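Local atomic coordinates of arginine--tRNA ligase (Campylobacter jejuni, PDB entry 3FNR), a protein that catalyses the ATP-dependent attachment of L-arginine to tRNA(Arg), releasing AMP and diphosphate, as a class I aminoacyl-tRNA synthetase. Residues I47-T58 with L308-T319; L118-F126 with L139-M147. The protein carries 1 engineered substitution. All coordinates share one frame; numbering follows the deposited sequence.

Contact 1 of 2, residues I47-T58 with L308-T319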
loop_
_atom_site.group_PDB
_atom_site.type_symbol
_atom_site.label_atom_id
_atom_site.label_comp_id
_atom_site.label_asym_id
_atom_site.label_seq_id
_atom_site.Cartn_x
_atom_site.Cartn_y
_atom_site.Cartn_z
ATOM N N ILE A 47 -10.521 -7.434 0.048
ATOM C CA ILE A 47 -10.340 -6.370 -0.936
ATOM C C ILE A 47 -10.318 -4.976 -0.289
ATOM O O ILE A 47 -9.642 -4.082 -0.784
ATOM C CB ILE A 47 -11.368 -6.484 -2.115
ATOM C CG1 ILE A 47 -10.971 -5.600 -3.305
ATOM C CG2 ILE A 47 -12.793 -6.197 -1.658
ATOM C CD1 ILE A 47 -9.555 -5.830 -3.832
ATOM N N GLY A 48 -11.005 -4.820 0.846
ATOM C CA GLY A 48 -11.020 -3.561 1.592
ATOM C C GLY A 48 -9.679 -3.130 2.163
ATOM O O GLY A 48 -9.511 -1.976 2.559
ATOM N N HIS A 49 -8.723 -4.057 2.206
ATOM C CA HIS A 49 -7.351 -3.755 2.616
ATOM C C HIS A 49 -6.505 -3.200 1.468
ATOM O O HIS A 49 -5.409 -2.679 1.700
ATOM C CB HIS A 49 -6.663 -5.011 3.167
ATOM C CG HIS A 49 -7.174 -5.450 4.505
ATOM N ND1 HIS A 49 -7.855 -6.635 4.690
ATOM C CD2 HIS A 49 -7.110 -4.859 5.722
ATOM C CE1 HIS A 49 -8.187 -6.754 5.963
ATOM N NE2 HIS A 49 -7.749 -5.689 6.610
ATOM N N ALA A 50 -7.013 -3.312 0.241
ATOM C CA ALA A 50 -6.207 -3.054 -0.952
ATOM C C ALA A 50 -5.784 -1.597 -1.117
ATOM O O ALA A 50 -4.613 -1.331 -1.416
ATOM C CB ALA A 50 -6.904 -3.575 -2.209
ATOM N N ARG A 51 -6.713 -0.664 -0.909
ATOM C CA ARG A 51 -6.400 0.754 -1.046
ATOM C C ARG A 51 -5.319 1.200 -0.078
ATOM O O ARG A 51 -4.354 1.840 -0.496
ATOM C CB ARG A 51 -7.638 1.635 -0.899
ATOM C CG ARG A 51 -7.413 3.041 -1.430
ATOM C CD ARG A 51 -8.639 3.880 -1.246
ATOM N NE ARG A 51 -8.632 5.069 -2.097
ATOM C CZ ARG A 51 -9.712 5.806 -2.347
ATOM N NH1 ARG A 51 -10.883 5.465 -1.811
ATOM N NH2 ARG A 51 -9.627 6.881 -3.131
ATOM N N GLY A 52 -5.469 0.840 1.201
ATOM C CA GLY A 52 -4.450 1.119 2.225
ATOM C C GLY A 52 -3.104 0.525 1.849
ATOM O O GLY A 52 -2.079 1.217 1.868
ATOM N N ALA A 53 -3.115 -0.748 1.462
ATOM C CA ALA A 53 -1.881 -1.440 1.051
ATOM C C ALA A 53 -1.196 -0.761 -0.155
ATOM O O ALA A 53 0.009 -0.485 -0.119
ATOM C CB ALA A 53 -2.181 -2.878 0.740
ATOM N N VAL A 54 -1.972 -0.481 -1.200
ATOM C CA VAL A 54 -1.437 0.102 -2.444
ATOM C C VAL A 54 -0.938 1.521 -2.186
ATOM O O VAL A 54 0.167 1.881 -2.605
ATOM C CB VAL A 54 -2.486 0.051 -3.590
ATOM C CG1 VAL A 54 -2.090 0.959 -4.785
ATOM C CG2 VAL A 54 -2.676 -1.385 -4.053
ATOM N N PHE A 55 -1.738 2.309 -1.464
ATOM C CA PHE A 55 -1.338 3.662 -1.071
ATOM C C PHE A 55 -0.033 3.662 -0.264
ATOM O O PHE A 55 0.878 4.443 -0.554
ATOM C CB PHE A 55 -2.462 4.370 -0.296
ATOM C CG PHE A 55 -2.222 5.848 -0.074
ATOM C CD1 PHE A 55 -2.741 6.790 -0.964
ATOM C CD2 PHE A 55 -1.502 6.300 1.039
ATOM C CE1 PHE A 55 -2.531 8.162 -0.755
ATOM C CE2 PHE A 55 -1.281 7.675 1.249
ATOM C CZ PHE A 55 -1.796 8.598 0.351
ATOM N N GLY A 56 0.065 2.786 0.734
ATOM C CA GLY A 56 1.238 2.780 1.622
ATOM C C GLY A 56 2.526 2.365 0.943
ATOM O O GLY A 56 3.604 2.902 1.242
ATOM N N ASP A 57 2.425 1.412 0.026
ATOM C CA ASP A 57 3.625 0.937 -0.659
ATOM C C ASP A 57 4.103 1.985 -1.649
ATOM O O ASP A 57 5.306 2.219 -1.776
ATOM C CB ASP A 57 3.384 -0.392 -1.374
ATOM C CG ASP A 57 4.663 -0.961 -1.951
ATOM O OD1 ASP A 57 4.741 -1.124 -3.185
ATOM O OD2 ASP A 57 5.610 -1.198 -1.169
ATOM N N THR A 58 3.156 2.635 -2.325
ATOM C CA THR A 58 3.517 3.691 -3.257
ATOM C C THR A 58 4.144 4.839 -2.472
ATOM O O THR A 58 5.226 5.292 -2.821
ATOM C CB THR A 58 2.316 4.149 -4.111
ATOM O OG1 THR A 58 1.703 3.001 -4.709
ATOM C CG2 THR A 58 2.769 5.072 -5.215
ATOM N N LEU A 308 -4.403 -3.263 -10.438
ATOM C CA LEU A 308 -4.667 -3.013 -9.011
ATOM C C LEU A 308 -3.889 -1.802 -8.523
ATOM O O LEU A 308 -4.448 -0.908 -7.875
ATOM C CB LEU A 308 -4.308 -4.229 -8.144
ATOM C CG LEU A 308 -4.819 -4.130 -6.698
ATOM C CD1 LEU A 308 -6.098 -4.911 -6.516
ATOM C CD2 LEU A 308 -3.777 -4.619 -5.718
ATOM N N ARG A 309 -2.603 -1.768 -8.864
ATOM C CA ARG A 309 -1.728 -0.693 -8.459
ATOM C C ARG A 309 -2.154 0.645 -9.067
ATOM O O ARG A 309 -1.887 1.695 -8.493
ATOM C CB ARG A 309 -0.274 -1.010 -8.827
ATOM C CG ARG A 309 0.373 -2.192 -8.070
ATOM C CD ARG A 309 0.337 -2.034 -6.555
ATOM N NE ARG A 309 1.101 -0.877 -6.085
ATOM C CZ ARG A 309 2.266 -0.937 -5.447
ATOM N NH1 ARG A 309 2.835 -2.107 -5.192
ATOM N NH2 ARG A 309 2.871 0.186 -5.065
ATOM N N TYR A 310 -2.813 0.607 -10.223
ATOM C CA TYR A 310 -3.270 1.830 -10.869
ATOM C C TYR A 310 -4.583 2.306 -10.264
ATOM O O TYR A 310 -4.680 3.442 -9.793
ATOM C CB TYR A 310 -3.427 1.667 -12.385
ATOM C CG TYR A 310 -3.674 3.006 -13.068
ATOM C CD1 TYR A 310 -4.964 3.563 -13.145
ATOM C CD2 TYR A 310 -2.612 3.740 -13.590
ATOM C CE1 TYR A 310 -5.180 4.816 -13.737
ATOM C CE2 TYR A 310 -2.815 4.983 -14.184
ATOM C CZ TYR A 310 -4.094 5.514 -14.251
ATOM O OH TYR A 310 -4.273 6.739 -14.848
ATOM N N ILE A 311 -5.588 1.438 -10.319
ATOM C CA ILE A 311 -6.947 1.747 -9.921
ATOM C C ILE A 311 -6.981 2.256 -8.492
ATOM O O ILE A 311 -7.591 3.285 -8.218
ATOM C CB ILE A 311 -7.851 0.495 -10.053
ATOM C CG1 ILE A 311 -8.049 0.137 -11.525
ATOM C CG2 ILE A 311 -9.203 0.715 -9.398
ATOM C CD1 ILE A 311 -8.509 -1.298 -11.751
ATOM N N PHE A 312 -6.275 1.563 -7.595
ATOM C CA PHE A 312 -6.345 1.879 -6.169
ATOM C C PHE A 312 -5.557 3.122 -5.746
ATOM O O PHE A 312 -5.642 3.560 -4.599
ATOM C CB PHE A 312 -6.013 0.643 -5.320
ATOM C CG PHE A 312 -7.152 -0.341 -5.238
ATOM C CD1 PHE A 312 -8.063 -0.278 -4.193
ATOM C CD2 PHE A 312 -7.346 -1.291 -6.232
ATOM C CE1 PHE A 312 -9.129 -1.167 -4.117
ATOM C CE2 PHE A 312 -8.420 -2.178 -6.168
ATOM C CZ PHE A 312 -9.308 -2.115 -5.105
ATOM N N LEU A 313 -4.808 3.688 -6.688
ATOM C CA LEU A 313 -4.063 4.918 -6.464
ATOM C C LEU A 313 -4.715 6.120 -7.149
ATOM O O LEU A 313 -4.319 7.257 -6.914
ATOM C CB LEU A 313 -2.640 4.753 -6.984
ATOM C CG LEU A 313 -1.555 5.622 -6.362
ATOM C CD1 LEU A 313 -1.219 5.123 -4.956
ATOM C CD2 LEU A 313 -0.337 5.614 -7.257
ATOM N N SER A 314 -5.740 5.858 -7.957
ATOM C CA SER A 314 -6.183 6.792 -8.994
ATOM C C SER A 314 -7.069 7.936 -8.517
ATOM O O SER A 314 -7.352 8.858 -9.280
ATOM C CB SER A 314 -6.875 6.032 -10.136
ATOM O OG SER A 314 -8.083 5.443 -9.683
ATOM N N LYS A 315 -7.512 7.885 -7.271
ATOM C CA LYS A 315 -8.292 8.988 -6.724
ATOM C C LYS A 315 -7.866 9.298 -5.296
ATOM O O LYS A 315 -7.434 8.396 -4.567
ATOM C CB LYS A 315 -9.801 8.691 -6.825
ATOM C CG LYS A 315 -10.755 9.898 -6.669
ATOM C CD LYS A 315 -10.727 10.903 -7.843
ATOM C CE LYS A 315 -9.768 12.093 -7.623
ATOM N NZ LYS A 315 -9.981 12.829 -6.340
ATOM N N LYS A 316 -7.976 10.576 -4.924
ATOM C CA LYS A 316 -7.664 11.072 -3.575
ATOM C C LYS A 316 -8.172 10.123 -2.487
ATOM O O LYS A 316 -9.325 9.677 -2.530
ATOM C CB LYS A 316 -8.237 12.480 -3.379
ATOM C CG LYS A 316 -7.714 13.242 -2.163
ATOM C CD LYS A 316 -8.168 14.698 -2.213
ATOM C CE LYS A 316 -7.477 15.561 -1.164
ATOM N NZ LYS A 316 -8.111 15.453 0.182
ATOM N N CYS A 317 -7.284 9.829 -1.535
ATOM C CA CYS A 317 -7.421 8.722 -0.580
ATOM C C CYS A 317 -8.678 8.754 0.290
ATOM O O CYS A 317 -9.272 7.710 0.565
ATOM C CB CYS A 317 -6.172 8.641 0.307
ATOM S SG CYS A 317 -5.842 6.978 0.956
ATOM N N ASP A 318 -9.080 9.952 0.706
ATOM C CA ASP A 318 -10.267 10.126 1.546
ATOM C C ASP A 318 -11.553 10.405 0.741
ATOM O O ASP A 318 -12.563 10.854 1.300
ATOM C CB ASP A 318 -10.029 11.191 2.637
ATOM C CG ASP A 318 -9.537 12.536 2.081
ATOM O OD1 ASP A 318 -9.287 13.449 2.903
ATOM O OD2 ASP A 318 -9.394 12.694 0.846
ATOM N N THR A 319 -11.507 10.130 -0.562
ATOM C CA THR A 319 -12.683 10.240 -1.433
ATOM C C THR A 319 -13.054 8.860 -1.990
ATOM O O THR A 319 -12.166 8.017 -2.207
ATOM C CB THR A 319 -12.454 11.239 -2.601
ATOM O OG1 THR A 319 -11.589 10.655 -3.581
ATOM C CG2 THR A 319 -11.834 12.544 -2.098
HETATM O O HOH W 1 -5.925 5.842 -2.777
HETATM O O HOH W 2 0.497 1.939 -6.847
#
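The ring of Phe-312 lies against the first turn of helix 50-65: the methyl of Ala-50 sits over one face in a CH-pi contact, CB 4.0 Å from the ring centroid, while CB of Arg-51 meets the rim in the ring plane. Phe-55 receives a sulfur on its face, with Cys-317 SG 3.7 Å from Phe-55 CD1. Over the centre of the Arg-51 guanidinium stands the carbonyl oxygen of Cys-317, and further main-chain oxygens lie at its edge. Arg-51 NH1 and NH2 both donate to Thr-319 O, end-on and bent, the NH2 bond being 2.9 Å long; Arg-51 NH2 also donates to Lys-315 O at 3.0 Å, from above the plane of that carbonyl. A water at the edge accepts from NE. The arginine chain, extended from CG to NE with CG anti to its own N (chi1 -163°), brings the guanidinium to these carbonyls; Gln-273 O also accepts from Arg-51 NH1.

Arg-309 makes the second grip, this time from 308-319 onto 47-58. Bends at chi2 (-56°) and chi3 (-63°) turn its chain back toward helix 50-65, where Arg-309 NH1, at 2.9 Å, and NH2 meet Asp-57 OD1 on the anti side of the carboxylate. Arg-309 NH2 also donates to Thr-58 OG1 at 3.1 Å, and a second water joins that hydroxyl to Arg-309 NE and O. Asp-57 OD1 has another cationic partner in Arg-61. Val-54 CG2 packs on Leu-308 CD2 at 3.8 Å, its CG1 lying by Arg-309 O and Phe-312 CB.

Ile-47, Gly-48 and His-49 belong to the HIGH motif, the ATP-site signature of class I synthetases; the contact joins the helix that follows to the chain leaving helix 305-311. Strand 267-279 touches Arg-51, Phe-55 and Phe-312, and helix 296-303 packs on Ile-47 and Leu-308.

Contact 2 of 2, residues L118-F126 with L139-M147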
loop_
_atom_site.group_PDB
_atom_site.type_symbol
_atom_site.label_atom_id
_atom_site.label_comp_id
_atom_site.label_asym_id
_atom_site.label_seq_id
_atom_site.Cartn_x
_atom_site.Cartn_y
_atom_site.Cartn_z
ATOM N N LEU A 118 -6.203 -25.468 4.630
ATOM C CA LEU A 118 -5.379 -25.385 5.820
ATOM C C LEU A 118 -5.668 -26.552 6.764
ATOM O O LEU A 118 -4.755 -27.064 7.410
ATOM C CB LEU A 118 -5.647 -24.047 6.512
ATOM C CG LEU A 118 -4.748 -23.489 7.610
ATOM C CD1 LEU A 118 -3.291 -23.423 7.178
ATOM C CD2 LEU A 118 -5.268 -22.116 7.983
ATOM N N ALA A 119 -6.938 -26.963 6.828
ATOM C CA ALA A 119 -7.359 -28.156 7.568
ATOM C C ALA A 119 -6.738 -29.441 7.013
ATOM O O ALA A 119 -6.414 -30.356 7.771
ATOM C CB ALA A 119 -8.859 -28.266 7.557
ATOM N N LYS A 120 -6.592 -29.504 5.690
ATOM C CA LYS A 120 -5.928 -30.620 5.021
ATOM C C LYS A 120 -4.433 -30.603 5.299
ATOM O O LYS A 120 -3.808 -31.660 5.422
ATOM C CB LYS A 120 -6.176 -30.583 3.512
ATOM C CG LYS A 120 -7.542 -31.107 3.089
ATOM C CD LYS A 120 -7.634 -31.301 1.573
ATOM C CE LYS A 120 -6.881 -32.551 1.110
ATOM N NZ LYS A 120 -6.994 -32.776 -0.359
ATOM N N GLU A 121 -3.867 -29.398 5.386
ATOM C CA GLU A 121 -2.475 -29.214 5.780
ATOM C C GLU A 121 -2.284 -29.620 7.235
ATOM O O GLU A 121 -1.272 -30.232 7.579
ATOM C CB GLU A 121 -2.036 -27.760 5.588
ATOM C CG GLU A 121 -1.220 -27.483 4.333
ATOM C CD GLU A 121 -0.733 -26.035 4.260
ATOM O OE1 GLU A 121 0.500 -25.819 4.216
ATOM O OE2 GLU A 121 -1.582 -25.112 4.256
ATOM N N ALA A 122 -3.269 -29.285 8.070
ATOM C CA ALA A 122 -3.239 -29.580 9.503
ATOM C C ALA A 122 -3.312 -31.076 9.784
ATOM O O ALA A 122 -2.549 -31.597 10.598
ATOM C CB ALA A 122 -4.365 -28.843 10.227
ATOM N N PHE A 123 -4.229 -31.754 9.100
ATOM C CA PHE A 123 -4.444 -33.188 9.273
ATOM C C PHE A 123 -3.234 -34.016 8.843
ATOM O O PHE A 123 -2.945 -35.055 9.438
ATOM C CB PHE A 123 -5.696 -33.625 8.514
ATOM C CG PHE A 123 -6.112 -35.036 8.790
ATOM C CD1 PHE A 123 -6.742 -35.367 9.983
ATOM C CD2 PHE A 123 -5.881 -36.040 7.850
ATOM C CE1 PHE A 123 -7.130 -36.679 10.239
ATOM C CE2 PHE A 123 -6.268 -37.356 8.096
ATOM C CZ PHE A 123 -6.894 -37.676 9.294
ATOM N N GLU A 124 -2.530 -33.537 7.819
ATOM C CA GLU A 124 -1.330 -34.192 7.300
ATOM C C GLU A 124 -0.126 -34.026 8.230
ATOM O O GLU A 124 0.692 -34.939 8.369
ATOM C CB GLU A 124 -0.991 -33.639 5.912
ATOM C CG GLU A 124 -0.199 -34.594 5.036
ATOM C CD GLU A 124 -0.992 -35.834 4.662
ATOM O OE1 GLU A 124 -0.467 -36.952 4.855
ATOM O OE2 GLU A 124 -2.142 -35.691 4.187
ATOM N N LYS A 125 -0.034 -32.859 8.863
ATOM C CA LYS A 125 1.086 -32.503 9.732
ATOM C C LYS A 125 0.971 -33.145 11.118
ATOM O O LYS A 125 1.936 -33.719 11.631
ATOM C CB LYS A 125 1.193 -30.968 9.831
ATOM C CG LYS A 125 1.972 -30.402 11.024
ATOM C CD LYS A 125 3.464 -30.358 10.775
ATOM C CE LYS A 125 4.176 -29.602 11.885
ATOM N NZ LYS A 125 5.652 -29.582 11.674
ATOM N N PHE A 126 -0.216 -33.056 11.710
ATOM C CA PHE A 126 -0.408 -33.417 13.109
ATOM C C PHE A 126 -0.979 -34.814 13.324
ATOM O O PHE A 126 -0.762 -35.418 14.376
ATOM C CB PHE A 126 -1.283 -32.373 13.803
ATOM C CG PHE A 126 -0.631 -31.026 13.926
ATOM C CD1 PHE A 126 0.408 -30.822 14.832
ATOM C CD2 PHE A 126 -1.053 -29.960 13.139
ATOM C CE1 PHE A 126 1.018 -29.577 14.949
ATOM C CE2 PHE A 126 -0.454 -28.713 13.251
ATOM C CZ PHE A 126 0.585 -28.520 14.157
ATOM N N LEU A 139 -2.854 -25.396 17.619
ATOM C CA LEU A 139 -3.297 -25.393 16.229
ATOM C C LEU A 139 -3.336 -23.958 15.707
ATOM O O LEU A 139 -2.873 -23.687 14.600
ATOM C CB LEU A 139 -4.691 -26.033 16.110
ATOM C CG LEU A 139 -5.073 -26.965 14.949
ATOM C CD1 LEU A 139 -6.588 -27.026 14.830
ATOM C CD2 LEU A 139 -4.453 -26.576 13.606
ATOM N N ALA A 140 -3.886 -23.059 16.526
ATOM C CA ALA A 140 -3.974 -21.633 16.225
ATOM C C ALA A 140 -2.614 -20.969 16.012
ATOM O O ALA A 140 -2.479 -20.152 15.109
ATOM C CB ALA A 140 -4.752 -20.916 17.301
ATOM N N ASP A 141 -1.623 -21.322 16.832
ATOM C CA ASP A 141 -0.253 -20.806 16.677
ATOM C C ASP A 141 0.372 -21.211 15.345
ATOM O O ASP A 141 0.999 -20.387 14.666
ATOM C CB ASP A 141 0.651 -21.283 17.820
ATOM C CG ASP A 141 0.339 -20.608 19.146
ATOM O OD1 ASP A 141 -0.368 -19.575 19.161
ATOM O OD2 ASP A 141 0.804 -21.124 20.189
ATOM N N TRP A 142 0.198 -22.488 14.995
ATOM C CA TRP A 142 0.668 -23.049 13.726
ATOM C C TRP A 142 -0.077 -22.406 12.562
ATOM O O TRP A 142 0.520 -22.101 11.529
ATOM C CB TRP A 142 0.455 -24.569 13.699
ATOM C CG TRP A 142 0.732 -25.211 12.356
ATOM C CD1 TRP A 142 1.942 -25.639 11.885
ATOM C CD2 TRP A 142 -0.225 -25.499 11.324
ATOM N NE1 TRP A 142 1.801 -26.170 10.621
ATOM C CE2 TRP A 142 0.482 -26.096 10.253
ATOM C CE3 TRP A 142 -1.609 -25.310 11.201
ATOM C CZ2 TRP A 142 -0.149 -26.505 9.071
ATOM C CZ3 TRP A 142 -2.237 -25.712 10.025
ATOM C CH2 TRP A 142 -1.503 -26.302 8.975
ATOM N N ALA A 143 -1.380 -22.225 12.747
ATOM C CA ALA A 143 -2.263 -21.685 11.722
ATOM C C ALA A 143 -1.980 -20.224 11.417
ATOM O O ALA A 143 -1.851 -19.860 10.252
ATOM C CB ALA A 143 -3.694 -21.849 12.132
ATOM N N LYS A 144 -1.879 -19.403 12.466
ATOM C CA LYS A 144 -1.681 -17.964 12.309
ATOM C C LYS A 144 -0.358 -17.666 11.615
ATOM O O LYS A 144 -0.237 -16.656 10.920
ATOM C CB LYS A 144 -1.808 -17.217 13.651
ATOM C CG LYS A 144 -0.662 -17.406 14.652
ATOM C CD LYS A 144 0.352 -16.265 14.619
ATOM C CE LYS A 144 1.280 -16.314 15.831
ATOM N NZ LYS A 144 2.338 -17.344 15.738
ATOM N N ASP A 145 0.620 -18.553 11.808
ATOM C CA ASP A 145 1.896 -18.467 11.110
ATOM C C ASP A 145 1.755 -18.798 9.624
ATOM O O ASP A 145 2.455 -18.221 8.795
ATOM C CB ASP A 145 2.941 -19.371 11.771
ATOM C CG ASP A 145 3.550 -18.748 13.024
ATOM O OD1 ASP A 145 3.713 -17.506 13.066
ATOM O OD2 ASP A 145 3.876 -19.506 13.964
ATOM N N LYS A 146 0.851 -19.723 9.301
ATOM C CA LYS A 146 0.573 -20.077 7.909
ATOM C C LYS A 146 -0.186 -18.943 7.221
ATOM O O LYS A 146 0.099 -18.611 6.071
ATOM C CB LYS A 146 -0.233 -21.378 7.817
ATOM C CG LYS A 146 0.516 -22.658 8.187
ATOM C CD LYS A 146 1.169 -23.330 6.981
ATOM C CE LYS A 146 2.668 -23.087 6.927
ATOM N NZ LYS A 146 3.345 -24.038 5.996
ATOM N N MET A 147 -1.140 -18.351 7.940
ATOM C CA MET A 147 -1.906 -17.211 7.436
ATOM C C MET A 147 -1.062 -15.965 7.233
ATOM O O MET A 147 -1.305 -15.199 6.310
ATOM C CB MET A 147 -3.097 -16.901 8.343
ATOM C CG MET A 147 -4.199 -17.953 8.320
ATOM S SD MET A 147 -5.019 -18.179 6.732
ATOM C CE MET A 147 -3.959 -19.375 5.918
#
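Trp-142 reaches from helix 136-157 into a hole on helix 113-126 formed by Leu-118, Ala-122, Lys-125 and Phe-126, a knob-into-hole fit. The far end of the indole enters edge first: Trp-142 CH2 comes within 3.6 Å of Ala-122 N and lies close to Leu-118 O, while Glu-121 CB also meets the rim near the ring plane. Trp-142 CZ3 rests 3.8 Å from Ala-122 CB and is met by Leu-118 CD1 as well. Phe-126 then closes one face of the indole. The CE2 and CZ edge of Phe-126 points onto the five-membered ring of Trp-142 in a T-shaped stack, with centroids 5.0 Å apart and planes at 81°. CG of Lys-146, from the tryptophan's own helix, lies over the opposite face, leaving the indole held between an aromatic edge and an aliphatic chain.

Around the indole, the two branches of Leu-118 divide their work. Leu-118 CD1 touches Lys-146 CB at 3.7 Å, whereas Leu-118 CD2 meets Met-147 CE tip to tip at 3.7 Å. Leu-139 CD2 makes a looser contact with Ala-122 CB.

The tryptophan is directed across the gap by its first torsion, which sets CG anti to the backbone N (chi1 172°). Phe-126 is positioned in turn by Lys-125, whose CG lies over one of its faces, and by stacking with Phe-130. Helix 80-98 packs on both helices, Ile-90 touching Leu-118 and Ala-143.

The helix segments run at 129° to each other, their axes 11.4 Å apart, a separation consistent with the indole filling the space between them. With no hydrogen bond between the two segments, the pairing probably rests chiefly on dispersion and aromatic contacts; the charged pair at the rim, Glu-121 OE1 and Lys-146 NZ at 3.8 Å, is a long salt bridge and probably contributes modestly.

Contact 1 is a core contact, its centre about 6 Å from that of the chain; contact 2 is peripheral and partly buried, its centre about 28 Å out. They share no helix, although all four segments belong to the class I catalytic region and helices 113-126 and 136-157 lie in sequence between the two halves of contact 1. Their centres are about 31 Å apart and their nearest atoms about 11 Å. Contact 1 brings distant parts of the sequence together and uses buried arginines and waters to satisfy polar groups. Contact 2 joins two successive helices through apolar and aromatic packing, with charge confined to its margin.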